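PDB 1O5L: transcriptional regulator, crp family from Thermotoga maritima, which probably acts as a DNA-binding transcription factor of the CRP family, with an N-terminal domain of the cyclic nucleotide-binding type. Local coordinates for residues C21-F27 with S96-P102; M13-K17 with P70-I74; G77-S81 with K103-L107. The contacts are given in a common frame with arbitrary orientation. Residues are numbered along the deposited sequence.

Contact 1 (C21-F27 with S96-P102); sequences CGKVIVF and SKILSIP
An antiparallel strand pair at the edge of a jelly-roll sheet illustrates how a cyclic nucleotide-binding domain brings distant sequence together. Strand 23-27 is outermost in its sheet within this chain and runs beside strand 96-102, the axes 4.6 Å apart at closest approach and 153° between their directions. Both backbones are extended, with phi from -92 to -136° and psi from 135 to 157° along 23-27. Lys23-Ser100, Ile25-Ile98 and Phe27-Ser96 are hydrogen-bonded pairs; Val24-Leu99 and Val26-Lys97 are the non-hydrogen-bonded pairs between them.

Each hydrogen-bonded pair makes two bonds: Lys23 N to Ser100 O 3.1 Å and Ser100 N to Lys23 O 2.9 Å; Ile25 N to Ile98 O 2.9 Å and Ile98 N to Ile25 O 2.8 Å; Phe27 N to Ser96 O 2.9 Å and Ser96 N to Phe27 O 3.0 Å. CA-H...O contacts fill the intervals, such as Val26 CA to Ser96 O at 3.3 Å.

Among the side chains, Phe27 (chi1 m) and Ile98 (m, t) share a face turned to Val33 of the other sheet, with Phe27 CE1 3.8 Å from Ile98 CD1. Ser100 OG bonds to Asp42. Val24, Val26, Lys97 and Leu99 take the opposite face. Before the ladder, Gly22 CA approaches Ser100 O to 3.2 Å, where a beta carbon would clash.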
# COMPACT_ATOMS: atom_id res chain seq x y z
N CYS A 21 -3.15 -23.90 -1.88
CA CYS A 21 -4.17 -22.88 -2.13
C CYS A 21 -4.24 -22.43 -3.59
O CYS A 21 -5.11 -21.66 -3.96
CB CYS A 21 -3.84 -21.66 -1.25
SG CYS A 21 -3.68 -22.10 0.50
N GLY A 22 -3.34 -22.90 -4.42
CA GLY A 22 -3.25 -22.36 -5.77
C GLY A 22 -2.68 -23.30 -6.77
O GLY A 22 -2.26 -24.39 -6.42
N LYS A 23 -2.68 -22.90 -8.03
CA LYS A 23 -2.03 -23.65 -9.08
C LYS A 23 -0.60 -23.20 -9.29
O LYS A 23 -0.23 -22.07 -8.97
CB LYS A 23 -2.81 -23.59 -10.39
CG LYS A 23 -2.89 -22.23 -11.06
CD LYS A 23 -3.73 -22.32 -12.35
CE LYS A 23 -3.91 -20.94 -13.03
NZ LYS A 23 -3.85 -21.08 -14.53
N VAL A 24 0.20 -24.09 -9.84
CA VAL A 24 1.59 -23.80 -10.14
C VAL A 24 1.72 -23.56 -11.64
O VAL A 24 1.17 -24.30 -12.45
CB VAL A 24 2.51 -24.93 -9.65
CG1 VAL A 24 3.95 -24.76 -10.19
CG2 VAL A 24 2.48 -24.99 -8.11
N ILE A 25 2.46 -22.50 -11.98
CA ILE A 25 2.74 -22.20 -13.38
C ILE A 25 4.23 -21.98 -13.54
O ILE A 25 4.86 -21.28 -12.74
CB ILE A 25 1.98 -20.94 -13.88
CG1 ILE A 25 0.51 -20.98 -13.54
CG2 ILE A 25 2.07 -20.85 -15.43
CD1 ILE A 25 -0.09 -19.59 -13.46
N VAL A 26 4.77 -22.57 -14.61
CA VAL A 26 6.18 -22.52 -14.93
C VAL A 26 6.44 -21.73 -16.23
O VAL A 26 5.61 -21.74 -17.16
CB VAL A 26 6.77 -23.96 -15.03
CG1 VAL A 26 6.36 -24.81 -13.81
CG2 VAL A 26 6.34 -24.64 -16.31
N PHE A 27 7.60 -21.08 -16.29
CA PHE A 27 8.01 -20.30 -17.47
C PHE A 27 9.45 -20.57 -17.83
O PHE A 27 10.28 -20.76 -16.96
CB PHE A 27 7.84 -18.81 -17.21
CG PHE A 27 6.43 -18.41 -16.81
CD1 PHE A 27 6.03 -18.47 -15.48
CD2 PHE A 27 5.52 -17.99 -17.77
CE1 PHE A 27 4.74 -18.13 -15.12
CE2 PHE A 27 4.23 -17.63 -17.42
CZ PHE A 27 3.83 -17.69 -16.10
N SER A 96 11.52 -20.49 -14.29
CA SER A 96 10.90 -20.07 -13.03
C SER A 96 9.56 -20.77 -12.79
O SER A 96 8.97 -21.37 -13.72
CB SER A 96 10.71 -18.56 -13.03
OG SER A 96 11.93 -17.85 -13.20
N LYS A 97 9.11 -20.73 -11.54
CA LYS A 97 7.82 -21.30 -11.13
C LYS A 97 7.13 -20.32 -10.20
O LYS A 97 7.74 -19.72 -9.32
CB LYS A 97 7.97 -22.64 -10.41
CG LYS A 97 8.84 -23.64 -11.15
CD LYS A 97 8.81 -25.03 -10.50
CE LYS A 97 9.70 -26.00 -11.25
NZ LYS A 97 9.85 -27.26 -10.47
N ILE A 98 5.82 -20.21 -10.39
CA ILE A 98 4.99 -19.26 -9.70
C ILE A 98 3.78 -19.98 -9.14
O ILE A 98 3.32 -20.96 -9.71
CB ILE A 98 4.63 -18.14 -10.71
CG1 ILE A 98 5.81 -17.18 -10.82
CG2 ILE A 98 3.31 -17.37 -10.37
CD1 ILE A 98 5.74 -16.26 -12.01
N LEU A 99 3.30 -19.48 -8.00
CA LEU A 99 2.06 -19.92 -7.39
C LEU A 99 1.02 -18.85 -7.68
O LEU A 99 1.29 -17.65 -7.49
CB LEU A 99 2.22 -20.09 -5.88
CG LEU A 99 1.00 -20.44 -5.00
CD1 LEU A 99 0.29 -21.76 -5.39
CD2 LEU A 99 1.47 -20.48 -3.52
N SER A 100 -0.16 -19.30 -8.10
CA SER A 100 -1.24 -18.44 -8.50
C SER A 100 -2.47 -18.77 -7.63
O SER A 100 -3.06 -19.85 -7.78
CB SER A 100 -1.57 -18.71 -9.99
OG SER A 100 -2.54 -17.80 -10.51
N ILE A 101 -2.81 -17.87 -6.72
CA ILE A 101 -3.97 -18.04 -5.84
C ILE A 101 -5.11 -17.09 -6.25
O ILE A 101 -4.87 -15.90 -6.36
CB ILE A 101 -3.56 -17.72 -4.36
CG1 ILE A 101 -2.35 -18.57 -3.94
CG2 ILE A 101 -4.74 -17.93 -3.44
CD1 ILE A 101 -1.85 -18.27 -2.56
N PRO A 102 -6.34 -17.60 -6.38
CA PRO A 102 -7.50 -16.75 -6.64
C PRO A 102 -7.67 -15.67 -5.57
O PRO A 102 -7.50 -15.92 -4.36
CB PRO A 102 -8.70 -17.73 -6.65
CG PRO A 102 -8.13 -19.09 -6.84
CD PRO A 102 -6.71 -19.02 -6.29

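Contact 2 (M13-K17 with P70-I74); sequences MDLKK and PVQII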
# COMPACT_ATOMS: atom_id res chain seq x y z
N MET A 13 7.42 -15.61 8.25
CA MET A 13 6.35 -16.11 7.33
C MET A 13 6.98 -16.91 6.18
O MET A 13 7.80 -16.37 5.44
CB MET A 13 5.53 -14.94 6.78
CG MET A 13 4.59 -15.29 5.63
SD MET A 13 3.47 -16.62 6.03
CE MET A 13 2.74 -16.06 7.30
N ASP A 14 6.57 -18.18 6.01
CA ASP A 14 7.04 -19.04 4.91
C ASP A 14 5.90 -19.19 3.86
O ASP A 14 4.97 -19.96 4.06
CB ASP A 14 7.47 -20.39 5.49
CG ASP A 14 7.95 -21.40 4.44
OD1 ASP A 14 7.95 -21.03 3.23
OD2 ASP A 14 8.34 -22.57 4.76
N LEU A 15 5.98 -18.42 2.78
CA LEU A 15 4.89 -18.39 1.78
C LEU A 15 4.67 -19.72 1.07
O LEU A 15 3.60 -19.94 0.54
CB LEU A 15 5.06 -17.25 0.75
CG LEU A 15 4.94 -15.84 1.35
CD1 LEU A 15 5.31 -14.75 0.35
CD2 LEU A 15 3.55 -15.60 1.94
N LYS A 16 5.66 -20.60 1.07
CA LYS A 16 5.50 -21.92 0.45
C LYS A 16 4.43 -22.79 1.13
O LYS A 16 3.94 -23.77 0.54
CB LYS A 16 6.85 -22.66 0.38
CG LYS A 16 7.81 -22.07 -0.65
CD LYS A 16 9.05 -22.95 -0.89
CE LYS A 16 9.92 -22.42 -2.05
NZ LYS A 16 10.85 -23.45 -2.58
N LYS A 17 4.08 -22.45 2.37
CA LYS A 17 2.95 -23.08 3.06
C LYS A 17 1.59 -22.87 2.36
O LYS A 17 0.65 -23.64 2.58
CB LYS A 17 2.86 -22.59 4.50
CG LYS A 17 3.98 -23.08 5.37
CD LYS A 17 3.88 -22.51 6.79
CE LYS A 17 5.02 -23.03 7.65
NZ LYS A 17 4.91 -22.54 9.06
N PRO A 70 12.96 -15.22 -5.29
CA PRO A 70 11.99 -15.90 -4.46
C PRO A 70 12.27 -15.70 -2.96
O PRO A 70 13.39 -15.45 -2.61
CB PRO A 70 12.13 -17.37 -4.88
CG PRO A 70 13.26 -17.43 -5.89
CD PRO A 70 13.96 -16.15 -5.86
N VAL A 71 11.28 -15.79 -2.06
CA VAL A 71 9.88 -16.06 -2.34
C VAL A 71 9.11 -14.80 -2.02
O VAL A 71 9.11 -14.37 -0.89
CB VAL A 71 9.34 -17.19 -1.43
CG1 VAL A 71 7.94 -17.54 -1.77
CG2 VAL A 71 10.22 -18.43 -1.52
N GLN A 72 8.39 -14.27 -3.01
CA GLN A 72 7.74 -12.96 -2.91
C GLN A 72 6.44 -12.90 -3.68
O GLN A 72 6.36 -13.47 -4.76
CB GLN A 72 8.62 -11.89 -3.58
CG GLN A 72 9.68 -11.32 -2.74
CD GLN A 72 10.37 -10.17 -3.50
OE1 GLN A 72 9.71 -9.15 -3.83
NE2 GLN A 72 11.68 -10.34 -3.81
N ILE A 73 5.48 -12.11 -3.17
CA ILE A 73 4.29 -11.71 -3.94
C ILE A 73 4.68 -10.66 -5.00
O ILE A 73 5.40 -9.74 -4.71
CB ILE A 73 3.18 -11.11 -3.04
CG1 ILE A 73 2.77 -12.11 -1.95
CG2 ILE A 73 1.93 -10.73 -3.89
CD1 ILE A 73 2.09 -11.48 -0.75
N ILE A 74 4.18 -10.84 -6.22
CA ILE A 74 4.37 -9.90 -7.31
C ILE A 74 3.31 -8.75 -7.37
O ILE A 74 2.11 -9.01 -7.45
CB ILE A 74 4.35 -10.69 -8.62
CG1 ILE A 74 5.51 -11.69 -8.62
CG2 ILE A 74 4.41 -9.73 -9.84
CD1 ILE A 74 5.42 -12.73 -9.68
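Segment 70-74, with its short strand at about 72-73, lies at the edge of one sheet of the cyclic nucleotide-binding jelly roll, and the N-terminal 3-10 segment packs beside it. Leu15 supplies most of the surface that 13-17 buries against 70-74. It points toward that segment and buries 72 Å², its CB lying 3.8 Å from CG1 of Val71. Farther along the same side chain, Leu15 CD1 meets Ile73 CG1 at 4.3 Å. Val71 is the counterpart, with 68 Å² covered. It follows a cis peptide bond after Pro70, and its t rotamer presents both methyl groups: while CG1 meets Leu15, CG2 lies 4.0 Å from CE of Lys16. Lys16 thus contributes the aliphatic part of an extended side chain, burying 29 Å². No hydrogen bond crosses between the segments, so the contact is purely apolar.

Polar groups instead shape the local chain. Asp14 OD1 accepts from Lys16 N at 3.2 Å, forming an Asx turn, and Asp14 O accepts from Lys17 N at 3.1 Å.

Leu15 also touches Phe119 of helix 114-139, and Ile73 touches Phe120. Val71 and Ile73 pack on strand 42-48, so the N-terminal segment rests where edge strand 72-73 meets helix 114-139.

Contact 3 (G77-S81 with K103-L107); sequences GFIFS and KEVFL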
# COMPACT_ATOMS: atom_id res chain seq x y z
N GLY A 77 1.16 -4.24 -3.93
CA GLY A 77 0.42 -2.98 -3.77
C GLY A 77 -0.64 -2.65 -4.83
O GLY A 77 -1.41 -1.71 -4.65
N PHE A 78 -0.67 -3.41 -5.93
CA PHE A 78 -1.59 -3.14 -7.04
C PHE A 78 -2.77 -4.12 -7.05
O PHE A 78 -3.77 -3.88 -7.73
CB PHE A 78 -0.83 -3.19 -8.38
CG PHE A 78 0.20 -2.09 -8.53
CD1 PHE A 78 -0.16 -0.84 -9.00
CD2 PHE A 78 1.53 -2.31 -8.21
CE1 PHE A 78 0.79 0.20 -9.14
CE2 PHE A 78 2.50 -1.28 -8.35
CZ PHE A 78 2.14 -0.03 -8.81
N ILE A 79 -2.66 -5.20 -6.28
CA ILE A 79 -3.63 -6.30 -6.35
C ILE A 79 -5.03 -5.83 -6.06
O ILE A 79 -5.94 -6.10 -6.85
CB ILE A 79 -3.23 -7.48 -5.42
CG1 ILE A 79 -1.92 -8.12 -5.89
CG2 ILE A 79 -4.32 -8.54 -5.39
CD1 ILE A 79 -1.22 -8.97 -4.81
N PHE A 80 -5.18 -5.04 -4.99
CA PHE A 80 -6.50 -4.65 -4.48
C PHE A 80 -6.97 -3.23 -4.84
O PHE A 80 -7.95 -2.74 -4.26
CB PHE A 80 -6.58 -4.96 -2.96
CG PHE A 80 -6.54 -6.47 -2.63
CD1 PHE A 80 -7.67 -7.27 -2.82
CD2 PHE A 80 -5.37 -7.08 -2.19
CE1 PHE A 80 -7.64 -8.66 -2.56
CE2 PHE A 80 -5.30 -8.43 -1.93
CZ PHE A 80 -6.46 -9.24 -2.12
N SER A 81 -6.36 -2.58 -5.83
CA SER A 81 -6.95 -1.32 -6.32
C SER A 81 -8.27 -1.55 -7.07
O SER A 81 -8.64 -2.68 -7.40
CB SER A 81 -5.99 -0.48 -7.17
OG SER A 81 -5.37 -1.24 -8.18
N LYS A 103 -7.97 -14.45 -6.02
CA LYS A 103 -8.07 -13.30 -5.14
C LYS A 103 -9.00 -13.53 -3.93
O LYS A 103 -8.69 -13.10 -2.82
CB LYS A 103 -8.52 -12.06 -5.92
CG LYS A 103 -7.46 -11.00 -6.02
CD LYS A 103 -8.02 -9.60 -6.45
CE LYS A 103 -7.55 -9.20 -7.82
NZ LYS A 103 -8.11 -7.88 -8.21
N GLU A 104 -10.15 -14.16 -4.18
CA GLU A 104 -11.16 -14.39 -3.14
C GLU A 104 -10.66 -15.35 -2.09
O GLU A 104 -10.92 -15.15 -0.89
CB GLU A 104 -12.49 -14.92 -3.72
CG GLU A 104 -13.24 -13.93 -4.60
CD GLU A 104 -13.57 -12.59 -3.91
OE1 GLU A 104 -13.82 -12.58 -2.68
OE2 GLU A 104 -13.58 -11.54 -4.59
N VAL A 105 -9.96 -16.40 -2.54
CA VAL A 105 -9.31 -17.32 -1.65
C VAL A 105 -8.18 -16.60 -0.89
O VAL A 105 -8.03 -16.82 0.34
CB VAL A 105 -8.77 -18.54 -2.40
CG1 VAL A 105 -7.99 -19.46 -1.47
CG2 VAL A 105 -9.92 -19.33 -3.07
N PHE A 106 -7.39 -15.75 -1.57
CA PHE A 106 -6.33 -15.05 -0.83
C PHE A 106 -6.94 -14.18 0.28
O PHE A 106 -6.46 -14.18 1.39
CB PHE A 106 -5.41 -14.23 -1.74
CG PHE A 106 -4.14 -13.78 -1.05
CD1 PHE A 106 -3.12 -14.69 -0.78
CD2 PHE A 106 -3.97 -12.44 -0.66
CE1 PHE A 106 -1.93 -14.27 -0.11
CE2 PHE A 106 -2.81 -12.01 0.00
CZ PHE A 106 -1.78 -12.92 0.26
N LEU A 107 -8.06 -13.51 0.01
CA LEU A 107 -8.76 -12.76 1.07
C LEU A 107 -9.19 -13.62 2.26
O LEU A 107 -9.08 -13.19 3.40
CB LEU A 107 -10.02 -12.07 0.54
CG LEU A 107 -9.90 -10.73 -0.15
CD1 LEU A 107 -11.26 -10.41 -0.77
CD2 LEU A 107 -9.46 -9.59 0.78
O HOH W 1 -9.52 -5.42 -6.23
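In the CRP family the loop between strands 72-73 and 89-92 commonly holds the phosphate-binding cassette, and 77-81 probably corresponds to that region of the cyclic nucleotide-binding fold. Here it packs against the start of helix 103-112. A type I turn runs from Phe78 to Ser81; Phe78 packs on Ile40 and Pro87 of its own chain, and its ring meets that of Phe128 of the second subunit. Ile79 points toward the helix, its CG2 4.0 Å from Lys103 CD, while its carbonyl O accepts a hydrogen bond from Lys103 NZ at 3.1 Å. Phe80 buries 84 Å², the largest share: its CE1 lies 4.0 Å from Lys103 CD and 3.9 Å from Leu107 CG, and its CZ meets Phe106 CD2 at 4.3 Å, the two rings touching edge to edge. Leu121 of the second subunit also packs on Phe80. Ser81 closes the turn through OG to Phe78 O at 3.1 Å, and a water bonded to Ser81 O (3.1 Å) accepts a weak bond from Lys103 NZ at 3.5 Å.

The three contacts show how one domain core is assembled from separately paired segments. Contacts 1 and 2 both reach the sheet that includes strand 42-48, their centres 11 Å apart, and they meet where Ile98 CD1 lies 4.2 Å from Ile74 CD1. Contact 3 has its centre 15 Å from each of the others. It joins contact 1 through the chain itself, strand 96-102 running into helix 103-112, with Ile101 CG2 3.9 Å from Phe106 N; it joins contact 2 through Ile73 CG2 and Ile79 CD1, 3.7 Å apart. Among the three, contact 3 alone is reached by the second subunit, linking the probable nucleotide-binding region to the dimer interface.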